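Long-range contact in outer surface protein (Borrelia burgdorferi, PDB 5IZT), which is an outer surface protein of the Lyme disease spirochaete, of unproven function, with a helical domain related to the complement-regulator-binding protein BbCRASP-1: residues Q199-M213 with Y253-G267. Sequence-based numbering, arbitrary orientation.
Sequences QNNFGFRETYDQFKM and YALMDFDQYKIEQFG
Phe258 puts its ring edge against one face of Phe204 in an edge-to-face pair, planes at 61°. Asn200 CB lies over one face of the Phe258 ring, 3.9 Å from its centroid, in a CH-pi contact. The opposite face of Phe258 rests on its own chain, at Tyr253 O and Ala254 CA. Phe204 also brings CE2 to 3.5 Å from Tyr253 CD2, the two rings inclined obliquely. Phe211 turns its edge to the face of Tyr253, offset, with planes at 78°. Ile263 CG2 lies over one face of Phe211, and Thr207 OG1 over the other. At the edge of Phe211, in its plane, are Tyr253 OH and Glu264 OE2.

Polar groups border this cluster. Tyr253 OH donates to the anti lone pair of Glu206 OE2 at 2.7 Å. The Glu206 chain reaches it extended, with CG anti to the backbone N (chi1 167°). The same oxygen also forms a salt bridge with Arg249, which probably stabilises its negative charge. Lys212 NZ forms two salt bridges, at 3.0 Å to the syn lone pair of Glu264 OE1 and at 2.9 Å to the syn side of Asp209 OD2. A water accepts from Thr207 OG1 and donates to Asp209 OD1 and Glu264 OE2. Gly267 has no side chain, and its CA comes to 3.2 Å from Phe211 O in a CA-H...O contact; the backbones approach closely here.

Asn200 OD1 accepts from Phe202 N, which makes an Asx turn beside Phe258, and also from Phe204 N. Across the contact, a Schellman motif with Asp257 at C-prime ends helix 243-255, and Asp259 N-caps helix 260-274. The arrangement is an aromatic cluster that packs the long loop after helix 179-197 against the corner between helices 243-255 and 260-274 of this all-alpha, BbCRASP-1-related domain.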
ATOM      1  N   GLN A 199      -5.259  -2.273  10.174  1.00 30.77           N
ATOM      2  CA  GLN A 199      -6.565  -1.817  10.623  1.00 36.93           C
ATOM      3  C   GLN A 199      -6.457  -0.481  11.347  1.00 35.20           C
ATOM      4  O   GLN A 199      -5.434  -0.155  11.958  1.00 36.91           O
ATOM      5  CB  GLN A 199      -7.223  -2.855  11.537  1.00 47.50           C
ATOM      6  CG  GLN A 199      -7.094  -4.285  11.030  1.00 50.09           C
ATOM      7  CD  GLN A 199      -7.759  -4.468   9.675  1.00 58.43           C
ATOM      8  OE1 GLN A 199      -8.967  -4.257   9.533  1.00 62.24           O
ATOM      9  NE2 GLN A 199      -6.972  -4.838   8.669  1.00 59.17           N
ATOM     10  N   ASN A 200      -7.527   0.300  11.254  1.00 30.43           N
ATOM     11  CA  ASN A 200      -7.586   1.577  11.949  1.00 28.10           C
ATOM     12  C   ASN A 200      -7.776   1.301  13.432  1.00 30.60           C
ATOM     13  O   ASN A 200      -8.889   1.026  13.880  1.00 38.73           O
ATOM     14  CB  ASN A 200      -8.722   2.426  11.396  1.00 28.17           C
ATOM     15  CG  ASN A 200      -8.970   3.669  12.219  1.00 41.66           C
ATOM     16  OD1 ASN A 200      -8.178   4.021  13.105  1.00 40.68           O
ATOM     17  ND2 ASN A 200     -10.073   4.350  11.929  1.00 49.44           N
ATOM     18  N   ASN A 201      -6.688   1.382  14.202  1.00 45.37           N
ATOM     19  CA  ASN A 201      -6.733   1.260  15.657  1.00 34.24           C
ATOM     20  C   ASN A 201      -6.623   2.610  16.354  1.00 42.87           C
ATOM     21  O   ASN A 201      -6.264   2.661  17.538  1.00 43.66           O
ATOM     22  CB  ASN A 201      -5.615   0.332  16.145  1.00 41.29           C
ATOM     23  CG  ASN A 201      -5.604  -1.000  15.421  1.00 48.22           C
ATOM     24  OD1 ASN A 201      -6.634  -1.663  15.313  1.00 52.26           O
ATOM     25  ND2 ASN A 201      -4.438  -1.392  14.911  1.00 43.49           N
ATOM     26  N   PHE A 202      -6.921   3.707  15.651  1.00 35.51           N
ATOM     27  CA  PHE A 202      -6.669   5.050  16.168  1.00 37.33           C
ATOM     28  C   PHE A 202      -7.927   5.910  16.271  1.00 41.92           C
ATOM     29  O   PHE A 202      -7.809   7.114  16.530  1.00 49.62           O
ATOM     30  CB  PHE A 202      -5.655   5.805  15.292  1.00 40.05           C
ATOM     31  CG  PHE A 202      -4.365   5.070  15.037  1.00 41.27           C
ATOM     32  CD1 PHE A 202      -3.682   5.267  13.843  1.00 41.41           C
ATOM     33  CD2 PHE A 202      -3.816   4.214  15.985  1.00 39.86           C
ATOM     34  CE1 PHE A 202      -2.492   4.604  13.588  1.00 47.95           C
ATOM     35  CE2 PHE A 202      -2.622   3.547  15.738  1.00 45.79           C
ATOM     36  CZ  PHE A 202      -1.960   3.744  14.540  1.00 51.54           C
ATOM     37  N   GLY A 203      -9.118   5.354  16.056  1.00 38.32           N
ATOM     38  CA  GLY A 203     -10.300   6.203  15.976  1.00 39.28           C
ATOM     39  C   GLY A 203     -10.264   7.166  14.809  1.00 38.82           C
ATOM     40  O   GLY A 203     -10.991   8.167  14.793  1.00 39.28           O
ATOM     41  N   PHE A 204      -9.428   6.882  13.821  1.00 34.61           N
ATOM     42  CA  PHE A 204      -9.376   7.691  12.615  1.00 32.75           C
ATOM     43  C   PHE A 204     -10.741   7.680  11.944  1.00 32.83           C
ATOM     44  O   PHE A 204     -11.405   6.643  11.884  1.00 35.04           O
ATOM     45  CB  PHE A 204      -8.296   7.118  11.701  1.00 30.77           C
ATOM     46  CG  PHE A 204      -8.288   7.663  10.306  1.00 28.56           C
ATOM     47  CD1 PHE A 204      -7.444   8.705   9.964  1.00 31.03           C
ATOM     48  CD2 PHE A 204      -9.078   7.094   9.324  1.00 31.24           C
ATOM     49  CE1 PHE A 204      -7.415   9.189   8.669  1.00 32.54           C
ATOM     50  CE2 PHE A 204      -9.050   7.563   8.031  1.00 28.85           C
ATOM     51  CZ  PHE A 204      -8.220   8.615   7.702  1.00 29.43           C
ATOM     52  N   ARG A 205     -11.158   8.836  11.423  1.00 32.11           N
ATOM     53  CA  ARG A 205     -12.414   8.913  10.693  1.00 31.69           C
ATOM     54  C   ARG A 205     -12.252   9.763   9.438  1.00 30.01           C
ATOM     55  O   ARG A 205     -11.539  10.769   9.438  1.00 30.11           O
ATOM     56  CB  ARG A 205     -13.541   9.483  11.563  1.00 41.57           C
ATOM     57  CG  ARG A 205     -14.896   8.880  11.230  1.00 49.43           C
ATOM     58  CD  ARG A 205     -15.996   9.454  12.099  1.00 62.19           C
ATOM     59  NE  ARG A 205     -17.271   8.759  11.915  1.00 69.11           N
ATOM     60  CZ  ARG A 205     -18.195   9.100  11.019  1.00 69.40           C
ATOM     61  NH1 ARG A 205     -17.996  10.134  10.212  1.00 59.21           N
ATOM     62  NH2 ARG A 205     -19.324   8.406  10.933  1.00 74.47           N
ATOM     63  N   GLU A 206     -12.895   9.318   8.365  1.00 28.75           N
ATOM     64  CA  GLU A 206     -12.847  10.008   7.078  1.00 27.36           C
ATOM     65  C   GLU A 206     -13.710  11.275   7.101  1.00 28.39           C
ATOM     66  O   GLU A 206     -14.861  11.246   7.544  1.00 31.32           O
ATOM     67  CB  GLU A 206     -13.325   9.033   6.006  1.00 32.40           C
ATOM     68  CG  GLU A 206     -13.639   9.585   4.654  1.00 33.54           C
ATOM     69  CD  GLU A 206     -14.075   8.484   3.701  1.00 24.69           C
ATOM     70  OE1 GLU A 206     -15.264   8.088   3.726  1.00 25.70           O
ATOM     71  OE2 GLU A 206     -13.242   8.025   2.913  1.00 24.48           O
ATOM     72  N   THR A 207     -13.158  12.389   6.616  1.00 27.96           N
ATOM     73  CA  THR A 207     -13.921  13.625   6.525  1.00 28.82           C
ATOM     74  C   THR A 207     -14.938  13.558   5.391  1.00 29.09           C
ATOM     75  O   THR A 207     -14.856  12.719   4.492  1.00 26.90           O
ATOM     76  CB  THR A 207     -13.001  14.819   6.310  1.00 36.97           C
ATOM     77  OG1 THR A 207     -12.222  14.597   5.133  1.00 31.51           O
ATOM     78  CG2 THR A 207     -12.075  14.997   7.508  1.00 48.59           C
ATOM     79  N   TYR A 208     -15.914  14.473   5.432  1.00 29.92           N
ATOM     80  CA  TYR A 208     -16.978  14.407   4.435  1.00 29.88           C
ATOM     81  C   TYR A 208     -16.427  14.577   3.021  1.00 27.35           C
ATOM     82  O   TYR A 208     -16.862  13.885   2.093  1.00 32.21           O
ATOM     83  CB  TYR A 208     -18.061  15.456   4.706  1.00 32.41           C
ATOM     84  CG  TYR A 208     -19.203  15.299   3.734  1.00 44.09           C
ATOM     85  CD1 TYR A 208     -20.186  14.337   3.953  1.00 57.88           C
ATOM     86  CD2 TYR A 208     -19.286  16.073   2.581  1.00 49.09           C
ATOM     87  CE1 TYR A 208     -21.228  14.161   3.065  1.00 66.27           C
ATOM     88  CE2 TYR A 208     -20.327  15.904   1.685  1.00 56.00           C
ATOM     89  CZ  TYR A 208     -21.296  14.949   1.934  1.00 65.86           C
ATOM     90  OH  TYR A 208     -22.339  14.775   1.053  1.00 71.94           O
ATOM     91  N   ASP A 209     -15.472  15.489   2.830  1.00 23.94           N
ATOM     92  CA  ASP A 209     -14.899  15.677   1.501  1.00 21.72           C
ATOM     93  C   ASP A 209     -13.780  14.673   1.184  1.00 21.63           C
ATOM     94  O   ASP A 209     -13.035  14.892   0.218  1.00 16.99           O
ATOM     95  CB  ASP A 209     -14.420  17.136   1.318  1.00 29.21           C
ATOM     96  CG  ASP A 209     -13.208  17.512   2.183  1.00 32.09           C
ATOM     97  OD1 ASP A 209     -12.558  16.640   2.787  1.00 28.25           O
ATOM     98  OD2 ASP A 209     -12.899  18.722   2.263  1.00 30.58           O
ATOM     99  N   GLN A 210     -13.660  13.597   1.972  1.00 16.98           N
ATOM    100  CA  GLN A 210     -12.658  12.534   1.775  1.00 15.71           C
ATOM    101  C   GLN A 210     -11.260  13.128   1.559  1.00 18.73           C
ATOM    102  O   GLN A 210     -10.542  12.783   0.613  1.00 15.03           O
ATOM    103  CB  GLN A 210     -13.063  11.608   0.613  1.00 16.92           C
ATOM    104  CG  GLN A 210     -14.476  11.029   0.792  1.00 17.33           C
ATOM    105  CD  GLN A 210     -15.074  10.420  -0.483  1.00 16.80           C
ATOM    106  OE1 GLN A 210     -14.381  10.190  -1.470  1.00 14.57           O
ATOM    107  NE2 GLN A 210     -16.380  10.170  -0.455  1.00 17.54           N
ATOM    108  N   PHE A 211     -10.891  14.058   2.448  1.00 20.45           N
ATOM    109  CA  PHE A 211      -9.573  14.704   2.455  1.00 23.70           C
ATOM    110  C   PHE A 211      -9.255  15.350   1.103  1.00 18.46           C
ATOM    111  O   PHE A 211      -8.156  15.200   0.564  1.00 22.04           O
ATOM    112  CB  PHE A 211      -8.481  13.709   2.865  1.00 17.99           C
ATOM    113  CG  PHE A 211      -8.772  13.009   4.170  1.00 20.68           C
ATOM    114  CD1 PHE A 211      -8.573  13.658   5.381  1.00 33.45           C
ATOM    115  CD2 PHE A 211      -9.274  11.710   4.183  1.00 16.95           C
ATOM    116  CE1 PHE A 211      -8.863  13.023   6.593  1.00 35.39           C
ATOM    117  CE2 PHE A 211      -9.567  11.069   5.380  1.00 19.63           C
ATOM    118  CZ  PHE A 211      -9.360  11.727   6.592  1.00 31.67           C
ATOM    119  N   LYS A 212     -10.237  16.081   0.568  1.00 16.58           N
ATOM    120  CA  LYS A 212     -10.199  16.812  -0.700  1.00 19.47           C
ATOM    121  C   LYS A 212     -10.110  15.879  -1.900  1.00 16.82           C
ATOM    122  O   LYS A 212      -9.881  16.347  -3.029  1.00 16.49           O
ATOM    123  CB  LYS A 212      -9.046  17.830  -0.762  1.00 20.16           C
ATOM    124  CG  LYS A 212      -8.962  18.750   0.472  1.00 28.36           C
ATOM    125  CD  LYS A 212      -9.968  19.872   0.441  1.00 32.83           C
ATOM    126  CE  LYS A 212      -9.917  20.690   1.741  1.00 34.67           C
ATOM    127  NZ  LYS A 212     -10.355  19.900   2.940  1.00 27.89           N
ATOM    128  N   MET A 213     -10.280  14.572  -1.701  1.00 14.84           N
ATOM    129  CA  MET A 213     -10.237  13.636  -2.811  1.00 12.87           C
ATOM    130  C   MET A 213     -11.616  13.146  -3.250  1.00 17.75           C
ATOM    131  O   MET A 213     -11.715  12.500  -4.307  1.00 13.66           O
ATOM    132  CB  MET A 213      -9.330  12.455  -2.450  1.00 11.56           C
ATOM    133  CG  MET A 213      -7.853  12.919  -2.402  1.00 11.18           C
ATOM    134  SD  MET A 213      -6.676  11.622  -1.993  1.00 14.97           S
ATOM    135  CE  MET A 213      -7.039  11.470  -0.224  1.00 12.33           C
ATOM    136  N   TYR A 253      -5.890   5.038   3.109  1.00 14.31           N
ATOM    137  CA  TYR A 253      -5.604   5.573   4.448  1.00 14.03           C
ATOM    138  C   TYR A 253      -4.651   4.662   5.206  1.00 19.84           C
ATOM    139  O   TYR A 253      -3.772   5.137   5.944  1.00 15.73           O
ATOM    140  CB  TYR A 253      -6.901   5.761   5.235  1.00 15.03           C
ATOM    141  CG  TYR A 253      -7.927   6.625   4.524  1.00 17.91           C
ATOM    142  CD1 TYR A 253      -7.527   7.618   3.635  1.00 16.04           C
ATOM    143  CD2 TYR A 253      -9.299   6.420   4.715  1.00 18.88           C
ATOM    144  CE1 TYR A 253      -8.466   8.398   2.952  1.00 15.76           C
ATOM    145  CE2 TYR A 253     -10.254   7.213   4.030  1.00 19.59           C
ATOM    146  CZ  TYR A 253      -9.828   8.192   3.165  1.00 15.98           C
ATOM    147  OH  TYR A 253     -10.761   8.979   2.495  1.00 18.15           O
ATOM    148  N   ALA A 254      -4.818   3.344   5.044  1.00 18.90           N
ATOM    149  CA  ALA A 254      -3.935   2.385   5.701  1.00 20.36           C
ATOM    150  C   ALA A 254      -2.513   2.466   5.158  1.00 16.77           C
ATOM    151  O   ALA A 254      -1.546   2.301   5.911  1.00 16.76           O
ATOM    152  CB  ALA A 254      -4.483   0.971   5.533  1.00 17.22           C
ATOM    153  N   LEU A 255      -2.374   2.696   3.850  1.00 14.60           N
ATOM    154  CA  LEU A 255      -1.058   2.870   3.246  1.00 14.86           C
ATOM    155  C   LEU A 255      -0.315   4.050   3.865  1.00 20.42           C
ATOM    156  O   LEU A 255       0.916   4.006   4.031  1.00 17.78           O
ATOM    157  CB  LEU A 255      -1.219   3.075   1.736  1.00 13.87           C
ATOM    158  CG  LEU A 255       0.030   3.447   0.949  1.00 14.13           C
ATOM    159  CD1 LEU A 255       1.087   2.333   1.022  1.00 16.52           C
ATOM    160  CD2 LEU A 255      -0.385   3.753  -0.499  1.00 24.22           C
ATOM    161  N   MET A 256      -1.052   5.112   4.201  1.00 18.91           N
ATOM    162  CA  MET A 256      -0.533   6.306   4.858  1.00 17.44           C
ATOM    163  C   MET A 256      -0.554   6.196   6.377  1.00 18.03           C
ATOM    164  O   MET A 256      -0.441   7.220   7.070  1.00 16.16           O
ATOM    165  CB  MET A 256      -1.341   7.529   4.405  1.00 15.91           C
ATOM    166  CG  MET A 256      -1.423   7.605   2.910  1.00 24.01           C
ATOM    167  SD  MET A 256       0.197   8.092   2.298  1.00 29.95           S
ATOM    168  CE  MET A 256       0.046   9.860   2.524  1.00 36.34           C
ATOM    169  N   ASP A 257      -0.709   4.978   6.914  1.00 16.48           N
ATOM    170  CA  ASP A 257      -0.659   4.708   8.357  1.00 18.06           C
ATOM    171  C   ASP A 257      -1.698   5.504   9.148  1.00 17.94           C
ATOM    172  O   ASP A 257      -1.477   5.863  10.313  1.00 19.32           O
ATOM    173  CB  ASP A 257       0.750   4.938   8.899  1.00 22.24           C
ATOM    174  CG  ASP A 257       1.754   3.944   8.318  1.00 28.98           C
ATOM    175  OD1 ASP A 257       1.452   2.733   8.281  1.00 27.66           O
ATOM    176  OD2 ASP A 257       2.840   4.368   7.893  1.00 27.38           O
ATOM    177  N   PHE A 258      -2.844   5.754   8.521  1.00 23.00           N
ATOM    178  CA  PHE A 258      -3.955   6.480   9.142  1.00 25.77           C
ATOM    179  C   PHE A 258      -3.488   7.796   9.765  1.00 23.57           C
ATOM    180  O   PHE A 258      -3.991   8.227  10.804  1.00 22.68           O
ATOM    181  CB  PHE A 258      -4.674   5.592  10.159  1.00 17.89           C
ATOM    182  CG  PHE A 258      -5.248   4.336   9.546  1.00 17.57           C
ATOM    183  CD1 PHE A 258      -6.389   4.388   8.757  1.00 19.35           C
ATOM    184  CD2 PHE A 258      -4.617   3.124   9.724  1.00 20.99           C
ATOM    185  CE1 PHE A 258      -6.899   3.231   8.170  1.00 21.37           C
ATOM    186  CE2 PHE A 258      -5.119   1.965   9.148  1.00 25.31           C
ATOM    187  CZ  PHE A 258      -6.246   2.013   8.366  1.00 17.62           C
ATOM    188  N   ASP A 259      -2.531   8.455   9.103  1.00 19.16           N
ATOM    189  CA  ASP A 259      -1.985   9.749   9.537  1.00 20.08           C
ATOM    190  C   ASP A 259      -2.821  10.859   8.897  1.00 23.38           C
ATOM    191  O   ASP A 259      -2.659  11.168   7.715  1.00 17.72           O
ATOM    192  CB  ASP A 259      -0.511   9.841   9.149  1.00 18.08           C
ATOM    193  CG  ASP A 259       0.189  11.114   9.653  1.00 29.17           C
ATOM    194  OD1 ASP A 259      -0.400  12.204   9.682  1.00 23.80           O
ATOM    195  OD2 ASP A 259       1.388  11.035   9.974  1.00 32.17           O
ATOM    196  N   GLN A 260      -3.703  11.476   9.686  1.00 17.43           N
ATOM    197  CA  GLN A 260      -4.620  12.480   9.145  0.61 16.83           C
ATOM    198  C   GLN A 260      -3.864  13.613   8.464  1.00 16.67           C
ATOM    199  O   GLN A 260      -4.242  14.070   7.378  1.00 16.66           O
ATOM    200  CB  GLN A 260      -5.501  13.036  10.266  0.61 22.74           C
ATOM    201  CG  GLN A 260      -6.397  14.197   9.834  0.61 25.84           C
ATOM    202  CD  GLN A 260      -6.902  15.050  11.010  0.61 31.99           C
ATOM    203  OE1 GLN A 260      -6.143  15.414  11.916  0.61 22.16           O
ATOM    204  NE2 GLN A 260      -8.191  15.373  10.990  0.61 33.97           N
ATOM    205  N   TYR A 261      -2.788  14.085   9.093  1.00 18.09           N
ATOM    206  CA  TYR A 261      -2.010  15.179   8.503  1.00 19.22           C
ATOM    207  C   TYR A 261      -1.513  14.831   7.110  1.00 20.18           C
ATOM    208  O   TYR A 261      -1.707  15.598   6.155  1.00 16.08           O
ATOM    209  CB  TYR A 261      -0.819  15.515   9.390  1.00 20.41           C
ATOM    210  CG  TYR A 261       0.006  16.652   8.834  1.00 21.29           C
ATOM    211  CD1 TYR A 261      -0.459  17.964   8.866  1.00 21.96           C
ATOM    212  CD2 TYR A 261       1.215  16.396   8.190  1.00 30.09           C
ATOM    213  CE1 TYR A 261       0.309  19.000   8.356  1.00 35.18           C
ATOM    214  CE2 TYR A 261       1.980  17.419   7.657  1.00 31.04           C
ATOM    215  CZ  TYR A 261       1.521  18.717   7.736  1.00 37.07           C
ATOM    216  OH  TYR A 261       2.275  19.735   7.198  1.00 41.70           O
ATOM    217  N   LYS A 262      -0.824  13.686   6.972  1.00 17.66           N
ATOM    218  CA  LYS A 262      -0.254  13.320   5.675  0.51 16.61           C
ATOM    219  C   LYS A 262      -1.338  13.082   4.634  1.00 14.59           C
ATOM    220  O   LYS A 262      -1.178  13.450   3.469  1.00 19.01           O
ATOM    221  CB  LYS A 262       0.619  12.066   5.804  0.51 17.86           C
ATOM    222  CG  LYS A 262       1.761  12.180   6.794  0.51 24.86           C
ATOM    223  CD  LYS A 262       2.745  11.005   6.668  0.51 27.76           C
ATOM    224  CE  LYS A 262       2.037   9.652   6.538  0.51 24.28           C
ATOM    225  NZ  LYS A 262       2.989   8.512   6.770  0.51 24.04           N
ATOM    226  N   ILE A 263      -2.443  12.440   5.031  1.00 15.62           N
ATOM    227  CA  ILE A 263      -3.524  12.188   4.080  1.00 11.87           C
ATOM    228  C   ILE A 263      -4.147  13.503   3.610  1.00 12.30           C
ATOM    229  O   ILE A 263      -4.442  13.671   2.413  1.00 15.50           O
ATOM    230  CB  ILE A 263      -4.568  11.238   4.699  1.00 14.67           C
ATOM    231  CG1 ILE A 263      -3.934   9.876   5.017  1.00 12.98           C
ATOM    232  CG2 ILE A 263      -5.794  11.047   3.771  1.00 18.04           C
ATOM    233  CD1 ILE A 263      -4.812   9.035   5.958  1.00 12.98           C
ATOM    234  N   GLU A 264      -4.345  14.451   4.532  1.00 17.03           N
ATOM    235  CA  GLU A 264      -4.886  15.746   4.125  0.50 17.09           C
ATOM    236  C   GLU A 264      -3.926  16.477   3.195  1.00 16.51           C
ATOM    237  O   GLU A 264      -4.363  17.110   2.225  1.00 17.99           O
ATOM    238  CB  GLU A 264      -5.203  16.609   5.351  0.50 17.30           C
ATOM    239  CG  GLU A 264      -5.803  17.976   5.024  0.50 21.16           C
ATOM    240  CD  GLU A 264      -7.260  17.914   4.560  0.50 24.02           C
ATOM    241  OE1 GLU A 264      -7.710  18.849   3.852  0.50 18.43           O
ATOM    242  OE2 GLU A 264      -7.957  16.944   4.905  0.50 14.75           O
ATOM    243  N   GLN A 265      -2.619  16.413   3.473  1.00 15.46           N
ATOM    244  CA  GLN A 265      -1.643  17.075   2.611  1.00 14.59           C
ATOM    245  C   GLN A 265      -1.657  16.474   1.215  1.00 15.38           C
ATOM    246  O   GLN A 265      -1.664  17.195   0.207  1.00 16.03           O
ATOM    247  CB  GLN A 265      -0.247  16.962   3.225  1.00 15.18           C
ATOM    248  CG  GLN A 265      -0.053  17.817   4.468  1.00 25.06           C
ATOM    249  CD  GLN A 265      -0.288  19.296   4.181  1.00 31.74           C
ATOM    250  OE1 GLN A 265       0.116  19.812   3.143  1.00 34.87           O
ATOM    251  NE2 GLN A 265      -0.963  19.977   5.099  1.00 31.06           N
ATOM    252  N   PHE A 266      -1.651  15.144   1.145  1.00 15.44           N
ATOM    253  CA  PHE A 266      -1.661  14.439  -0.132  1.00 15.94           C
ATOM    254  C   PHE A 266      -2.928  14.755  -0.913  1.00 15.01           C
ATOM    255  O   PHE A 266      -2.880  15.022  -2.124  1.00 15.54           O
ATOM    256  CB  PHE A 266      -1.532  12.918   0.116  1.00 13.87           C
ATOM    257  CG  PHE A 266      -1.343  12.109  -1.152  1.00 15.35           C
ATOM    258  CD1 PHE A 266      -2.437  11.723  -1.908  1.00 15.25           C
ATOM    259  CD2 PHE A 266      -0.079  11.726  -1.556  1.00 22.26           C
ATOM    260  CE1 PHE A 266      -2.269  10.997  -3.087  1.00 14.80           C
ATOM    261  CE2 PHE A 266       0.105  10.992  -2.724  1.00 26.02           C
ATOM    262  CZ  PHE A 266      -0.993  10.619  -3.484  1.00 20.08           C
ATOM    263  N   GLY A 267      -4.080  14.718  -0.245  1.00 14.35           N
ATOM    264  CA  GLY A 267      -5.326  15.063  -0.921  1.00 17.61           C
ATOM    265  C   GLY A 267      -5.335  16.485  -1.460  1.00 16.88           C
ATOM    266  O   GLY A 267      -5.843  16.745  -2.559  1.00 16.00           O
TER
HETATM  267  O   HOH W   1     -10.768  16.831   5.036  1.00 27.74           O